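Local coordinates for chitin oligosaccharide binding protein NagB2 (PDB 7EHU) that binds chitin oligosaccharides such as N,N'-diacetylchitobiose and N,N',N''-triacetylchitotriose, probably handing them to a membrane transporter as an extracellular solute-binding protein, at residues A145-G150 and G313-Y318; D125-L130 and G141-G146. All coordinates share one frame; numbering follows the deposited sequence.

Contact 1. Residues A145-G150 and G313-Y318; sequences AGFVEG and GWSNGY. With NAG (2-acetamido-2-deoxy-beta-D-glucopyranose), chain B; NAG (2-acetamido-2-deoxy-beta-D-glucopyranose), chain C.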
loop_
_atom_site.group_PDB
_atom_site.type_symbol
_atom_site.label_atom_id
_atom_site.label_comp_id
_atom_site.label_asym_id
_atom_site.label_seq_id
_atom_site.Cartn_x
_atom_site.Cartn_y
_atom_site.Cartn_z
ATOM N N ALA A 145 -2.817 5.063 8.496
ATOM C CA ALA A 145 -1.632 4.336 8.905
ATOM C C ALA A 145 -0.504 4.793 8.001
ATOM O O ALA A 145 -0.731 5.430 6.973
ATOM C CB ALA A 145 -1.823 2.826 8.751
ATOM N N GLY A 146 0.727 4.466 8.396
ATOM C CA GLY A 146 1.868 4.510 7.506
ATOM C C GLY A 146 2.130 3.138 6.891
ATOM O O GLY A 146 1.546 2.146 7.287
ATOM N N PHE A 147 3.024 3.094 5.905
ATOM C CA PHE A 147 3.446 1.821 5.338
ATOM C C PHE A 147 4.902 1.891 4.910
ATOM O O PHE A 147 5.435 2.957 4.595
ATOM C CB PHE A 147 2.580 1.368 4.129
ATOM C CG PHE A 147 2.953 2.038 2.826
ATOM C CD1 PHE A 147 2.520 3.335 2.526
ATOM C CD2 PHE A 147 3.751 1.385 1.916
ATOM C CE1 PHE A 147 2.888 3.943 1.346
ATOM C CE2 PHE A 147 4.123 2.002 0.721
ATOM C CZ PHE A 147 3.711 3.281 0.451
ATOM N N VAL A 148 5.531 0.714 4.895
ATOM C CA VAL A 148 6.691 0.450 4.056
ATOM C C VAL A 148 6.407 -0.855 3.318
ATOM O O VAL A 148 5.552 -1.648 3.734
ATOM C CB VAL A 148 8.016 0.336 4.842
ATOM C CG1 VAL A 148 8.426 1.702 5.382
ATOM C CG2 VAL A 148 7.940 -0.702 5.938
ATOM N N GLU A 149 7.136 -1.081 2.212
ATOM C CA GLU A 149 7.134 -2.354 1.501
ATOM C C GLU A 149 8.530 -2.942 1.557
ATOM O O GLU A 149 9.513 -2.206 1.509
ATOM C CB GLU A 149 6.640 -2.209 0.051
ATOM C CG GLU A 149 5.183 -1.756 -0.022
ATOM C CD GLU A 149 4.618 -1.618 -1.405
ATOM O OE1 GLU A 149 5.261 -2.064 -2.394
ATOM O OE2 GLU A 149 3.502 -1.033 -1.500
ATOM N N GLY A 150 8.583 -4.266 1.674
ATOM C CA GLY A 150 9.839 -4.979 1.787
ATOM C C GLY A 150 9.572 -6.468 1.809
ATOM O O GLY A 150 8.445 -6.907 1.601
ATOM N N GLY A 313 5.584 5.527 3.090
ATOM C CA GLY A 313 4.950 6.829 3.225
ATOM C C GLY A 313 3.651 6.705 3.996
ATOM O O GLY A 313 3.398 5.702 4.653
ATOM N N TRP A 314 2.833 7.746 3.878
ATOM C CA TRP A 314 1.504 7.804 4.490
ATOM C C TRP A 314 0.542 8.119 3.350
ATOM O O TRP A 314 0.409 9.262 2.930
ATOM C CB TRP A 314 1.448 8.824 5.613
ATOM C CG TRP A 314 2.195 8.349 6.837
ATOM C CD1 TRP A 314 1.669 7.670 7.907
ATOM C CD2 TRP A 314 3.591 8.492 7.108
ATOM N NE1 TRP A 314 2.645 7.388 8.811
ATOM C CE2 TRP A 314 3.833 7.892 8.362
ATOM C CE3 TRP A 314 4.659 9.079 6.427
ATOM C CZ2 TRP A 314 5.099 7.847 8.946
ATOM C CZ3 TRP A 314 5.923 9.045 7.020
ATOM C CH2 TRP A 314 6.126 8.429 8.260
ATOM N N SER A 315 -0.064 7.085 2.809
ATOM C CA SER A 315 -0.741 7.160 1.527
ATOM C C SER A 315 -2.231 6.871 1.564
ATOM O O SER A 315 -2.905 7.160 0.578
ATOM C CB SER A 315 -0.133 6.114 0.584
ATOM O OG SER A 315 -0.288 4.826 1.176
ATOM N N ASN A 316 -2.755 6.227 2.602
ATOM C CA ASN A 316 -4.115 5.708 2.551
ATOM C C ASN A 316 -4.856 6.037 3.830
ATOM O O ASN A 316 -4.334 5.852 4.936
ATOM C CB ASN A 316 -4.091 4.194 2.307
ATOM C CG ASN A 316 -5.478 3.603 2.073
ATOM O OD1 ASN A 316 -5.904 2.683 2.778
ATOM N ND2 ASN A 316 -6.205 4.144 1.090
ATOM N N GLY A 317 -6.065 6.544 3.678
ATOM C CA GLY A 317 -6.900 6.866 4.815
ATOM C C GLY A 317 -8.254 7.323 4.352
ATOM O O GLY A 317 -8.695 6.880 3.298
ATOM N N TYR A 318 -8.921 8.195 5.100
ATOM C CA TYR A 318 -10.260 8.658 4.740
ATOM C C TYR A 318 -10.200 10.069 4.157
ATOM O O TYR A 318 -9.488 10.955 4.655
ATOM C CB TYR A 318 -11.193 8.607 5.960
ATOM C CG TYR A 318 -11.516 7.178 6.307
ATOM C CD1 TYR A 318 -12.310 6.410 5.467
ATOM C CD2 TYR A 318 -10.983 6.556 7.439
ATOM C CE1 TYR A 318 -12.571 5.075 5.749
ATOM C CE2 TYR A 318 -11.246 5.234 7.728
ATOM C CZ TYR A 318 -12.030 4.502 6.884
ATOM O OH TYR A 318 -12.278 3.168 7.101
HETATM C C1 NAG B . -4.547 -1.462 3.289
HETATM C C2 NAG B . -3.599 -0.281 3.171
HETATM C C3 NAG B . -3.456 0.160 1.718
HETATM C C4 NAG B . -3.179 -1.019 0.795
HETATM C C5 NAG B . -4.224 -2.097 1.052
HETATM C C6 NAG B . -4.031 -3.356 0.245
HETATM C C7 NAG B . -3.603 1.181 5.175
HETATM C C8 NAG B . -4.278 2.340 5.834
HETATM N N2 NAG B . -4.084 0.833 3.974
HETATM O O3 NAG B . -2.410 1.118 1.666
HETATM O O4 NAG B . -3.316 -0.601 -0.560
HETATM O O5 NAG B . -4.154 -2.480 2.431
HETATM O O6 NAG B . -5.098 -4.271 0.471
HETATM O O7 NAG B . -2.654 0.604 5.700
HETATM C C1 NAG C . -2.157 -0.539 -1.342
HETATM C C2 NAG C . -2.579 -0.246 -2.762
HETATM C C3 NAG C . -1.360 0.026 -3.642
HETATM C C4 NAG C . -0.500 1.125 -3.027
HETATM C C5 NAG C . -0.149 0.778 -1.584
HETATM C C6 NAG C . 0.618 1.872 -0.871
HETATM C C7 NAG C . -4.677 -1.162 -3.634
HETATM C C8 NAG C . -5.361 -2.363 -4.229
HETATM N N2 NAG C . -3.389 -1.315 -3.322
HETATM O O3 NAG C . -1.821 0.398 -4.934
HETATM O O4 NAG C . 0.724 1.295 -3.736
HETATM O O5 NAG C . -1.358 0.532 -0.847
HETATM O O6 NAG C . -0.118 3.085 -0.818
HETATM O O7 NAG C . -5.265 -0.094 -3.458
HETATM O O HOH W 1 -0.762 4.770 4.303
#

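Contact 2. Residues D125-L130 and G141-G146; sequences DKFFEL and GLPEAG. With NAG (2-acetamido-2-deoxy-beta-D-glucopyranose), chain B.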
loop_
_atom_site.group_PDB
_atom_site.type_symbol
_atom_site.label_atom_id
_atom_site.label_comp_id
_atom_site.label_asym_id
_atom_site.label_seq_id
_atom_site.Cartn_x
_atom_site.Cartn_y
_atom_site.Cartn_z
ATOM N N ASP A 125 -1.142 19.406 13.561
ATOM C CA ASP A 125 0.257 19.002 13.606
ATOM C C ASP A 125 0.463 17.548 14.024
ATOM O O ASP A 125 1.596 17.160 14.338
ATOM C CB ASP A 125 1.000 19.896 14.599
ATOM C CG ASP A 125 0.695 21.360 14.390
ATOM O OD1 ASP A 125 1.201 21.891 13.392
ATOM O OD2 ASP A 125 -0.012 21.990 15.215
ATOM N N LYS A 126 -0.596 16.746 14.069
ATOM C CA LYS A 126 -0.546 15.441 14.713
ATOM C C LYS A 126 -0.095 14.315 13.798
ATOM O O LYS A 126 0.213 13.226 14.282
ATOM C CB LYS A 126 -1.921 15.119 15.304
ATOM C CG LYS A 126 -2.188 15.697 16.672
ATOM C CD LYS A 126 -1.796 17.138 16.868
ATOM C CE LYS A 126 -1.953 17.527 18.344
ATOM N NZ LYS A 126 -1.853 18.971 18.452
ATOM N N PHE A 127 -0.058 14.526 12.499
ATOM C CA PHE A 127 0.276 13.476 11.548
ATOM C C PHE A 127 1.747 13.544 11.166
ATOM O O PHE A 127 2.307 14.614 10.989
ATOM C CB PHE A 127 -0.625 13.589 10.308
ATOM C CG PHE A 127 -2.080 13.324 10.618
ATOM C CD1 PHE A 127 -2.898 14.325 11.105
ATOM C CD2 PHE A 127 -2.622 12.055 10.486
ATOM C CE1 PHE A 127 -4.204 14.081 11.414
ATOM C CE2 PHE A 127 -3.929 11.809 10.808
ATOM C CZ PHE A 127 -4.725 12.819 11.257
ATOM N N PHE A 128 2.373 12.385 10.998
ATOM C CA PHE A 128 3.755 12.389 10.530
ATOM C C PHE A 128 3.884 13.166 9.220
ATOM O O PHE A 128 4.805 13.973 9.052
ATOM C CB PHE A 128 4.270 10.959 10.349
ATOM C CG PHE A 128 4.513 10.224 11.634
ATOM C CD1 PHE A 128 5.599 10.516 12.434
ATOM C CD2 PHE A 128 3.639 9.246 12.052
ATOM C CE1 PHE A 128 5.804 9.818 13.620
ATOM C CE2 PHE A 128 3.849 8.563 13.229
ATOM C CZ PHE A 128 4.919 8.853 14.007
ATOM N N GLU A 129 3.019 12.883 8.249
ATOM C CA GLU A 129 3.130 13.485 6.923
ATOM C C GLU A 129 1.773 13.545 6.246
ATOM O O GLU A 129 1.184 12.495 5.968
ATOM C CB GLU A 129 4.070 12.680 6.032
ATOM C CG GLU A 129 5.525 12.711 6.409
ATOM C CD GLU A 129 6.434 11.966 5.433
ATOM O OE1 GLU A 129 5.976 11.531 4.342
ATOM O OE2 GLU A 129 7.652 11.902 5.720
ATOM N N LEU A 130 1.313 14.751 5.922
ATOM C CA LEU A 130 0.094 14.930 5.148
ATOM C C LEU A 130 0.372 15.281 3.686
ATOM O O LEU A 130 -0.575 15.525 2.924
ATOM C CB LEU A 130 -0.794 15.995 5.784
ATOM C CG LEU A 130 -1.346 15.674 7.171
ATOM C CD1 LEU A 130 -2.140 16.851 7.729
ATOM C CD2 LEU A 130 -2.186 14.430 7.135
ATOM N N GLY A 141 -7.447 14.788 2.850
ATOM C CA GLY A 141 -7.664 13.470 3.425
ATOM C C GLY A 141 -6.679 13.262 4.551
ATOM O O GLY A 141 -5.738 14.041 4.715
ATOM N N LEU A 142 -6.897 12.189 5.313
ATOM C CA LEU A 142 -6.127 11.948 6.531
ATOM C C LEU A 142 -5.654 10.502 6.533
ATOM O O LEU A 142 -6.483 9.581 6.584
ATOM C CB LEU A 142 -6.935 12.247 7.792
ATOM C CG LEU A 142 -7.411 13.689 7.872
ATOM C CD1 LEU A 142 -8.376 13.868 9.030
ATOM C CD2 LEU A 142 -6.272 14.699 8.002
ATOM N N PRO A 143 -4.352 10.253 6.479
ATOM C CA PRO A 143 -3.885 8.870 6.420
ATOM C C PRO A 143 -4.262 8.149 7.704
ATOM O O PRO A 143 -4.166 8.710 8.802
ATOM C CB PRO A 143 -2.371 9.021 6.282
ATOM C CG PRO A 143 -2.056 10.358 6.844
ATOM C CD PRO A 143 -3.244 11.213 6.530
ATOM N N GLU A 144 -4.665 6.884 7.567
ATOM C CA GLU A 144 -5.030 6.032 8.698
ATOM C C GLU A 144 -3.821 5.348 9.313
ATOM O O GLU A 144 -3.815 5.080 10.515
ATOM C CB GLU A 144 -6.024 4.956 8.199
ATOM C CG GLU A 144 -6.309 3.850 9.165
ATOM C CD GLU A 144 -7.325 2.823 8.691
ATOM O OE1 GLU A 144 -8.062 3.062 7.723
ATOM O OE2 GLU A 144 -7.396 1.766 9.329
ATOM N N ALA A 145 -2.817 5.063 8.496
ATOM C CA ALA A 145 -1.632 4.336 8.905
ATOM C C ALA A 145 -0.504 4.793 8.001
ATOM O O ALA A 145 -0.731 5.430 6.973
ATOM C CB ALA A 145 -1.823 2.826 8.751
ATOM N N GLY A 146 0.727 4.466 8.396
ATOM C CA GLY A 146 1.868 4.510 7.506
ATOM C C GLY A 146 2.130 3.138 6.891
ATOM O O GLY A 146 1.546 2.146 7.287
HETATM C C1 NAG B . -4.547 -1.462 3.289
HETATM C C2 NAG B . -3.599 -0.281 3.171
HETATM C C3 NAG B . -3.456 0.160 1.718
HETATM C C4 NAG B . -3.179 -1.019 0.795
HETATM C C5 NAG B . -4.224 -2.097 1.052
HETATM C C6 NAG B . -4.031 -3.356 0.245
HETATM C C7 NAG B . -3.603 1.181 5.175
HETATM C C8 NAG B . -4.278 2.340 5.834
HETATM N N2 NAG B . -4.084 0.833 3.974
HETATM O O3 NAG B . -2.410 1.118 1.666
HETATM O O4 NAG B . -3.316 -0.601 -0.560
HETATM O O5 NAG B . -4.154 -2.480 2.431
HETATM O O6 NAG B . -5.098 -4.271 0.471
HETATM O O7 NAG B . -2.654 0.604 5.700
#

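Contact 1. Residues A145-G150 and G313-Y318
The Phe147 ring lies between backbone and sugar: Gly313 N sits over one face, 3.6 Å from CE1, and C6 of the chain C NAG over the opposite face, 3.6 Å from CZ, each offset toward the rim. Phe147 CG, placed between the backbone N and the carbonyl carbon (chi1 80°), stands on the side of the strand where the ring meets Gly313 and the sugar. Ser315 OG approaches the ring obliquely, near CE1. In the Trp314 indole, NE1 is hydrogen-bonded to Pro356 O. Phe147 and Gly313 form an antiparallel hydrogen-bonded pair, exchanging two bonds: Phe147 N to Gly313 O (2.9 Å) and Gly313 N to Phe147 O (3.0 Å). The two segments run at 113° to each other, and toward Ala145 a water takes over, accepting from Ser315 N and donating to Ala145 O, 2.8 Å from each. Ser315 OG shares a 2.7 Å hydrogen bond with O6 of the chain C NAG. Asn316 OD1 accepts N2 of the chain B NAG at 2.9 Å, nearly straight (166°), while its ND2 is held by Asn95. An alanine at Phe147 would probably leave C6 of the chain C NAG without the ring that packs on it and open a gap beside Gly313. Two crossing strands thus line the glycan pocket of a periplasmic-binding-protein-type fold.

Contact 2. Residues D125-L130 and G141-G146
Leu142 and Pro143 pack against Phe127 and Leu130, an apolar contact without hydrogen bonds between the segments. It joins the loop between helix 115-121 and strand 134-135 to the first part of the interrupted strand 138-154 of the solute-binding-protein fold. At the start of 141-146, Gly141 O is buried with no polar partner in the model; Leu130 CD2 is 4.3 Å from it. Leu142 comes next, its side chain crossing that of Phe127 at about a right angle. Its CD2 lies obliquely to the ring, 4.0 Å from Phe127 CE1, and also meets Leu130 CD2 at 4.2 Å. Pro143 follows, with CG 4.1 Å from Phe127 CD2 and 4.0 Å from Glu129 O. Its carbonyl O lies at the edge of the Phe127 ring, near the ring plane and 3.7 Å from CE2, and is hydrogen-bonded to Ser357 OG. At Glu144 the chain turns a corner: CB points away from the loop and reaches the acetamido methyl C8 of the chain B NAG at 3.9 Å. Leu130 CG is anti to its carbonyl carbon (chi1 -64°), and from it CD2 makes the tightest meeting, only 3.4 Å from Pro143 CD, where the two side chains cross at about a right angle.

The centres of contacts 1 and 2 are 9 Å apart, and both use strand 138-154. Along the chain the loop 125-130 comes first, then 141-146, which overlaps 145-150 by two residues; strand 309-320 follows much later and lies beside 138-154 in the same mixed sheet. Backbone pairing continues between them, with probable hydrogen bonds from Glu144 N to Asn316 O and from Leu142 N to Tyr318 O. Trp314 bridges the contacts by packing on Phe128 and Glu129. One strand therefore connects the loop-packed region of contact 2 with the glycan pocket, and both contacts touch the chain B NAG.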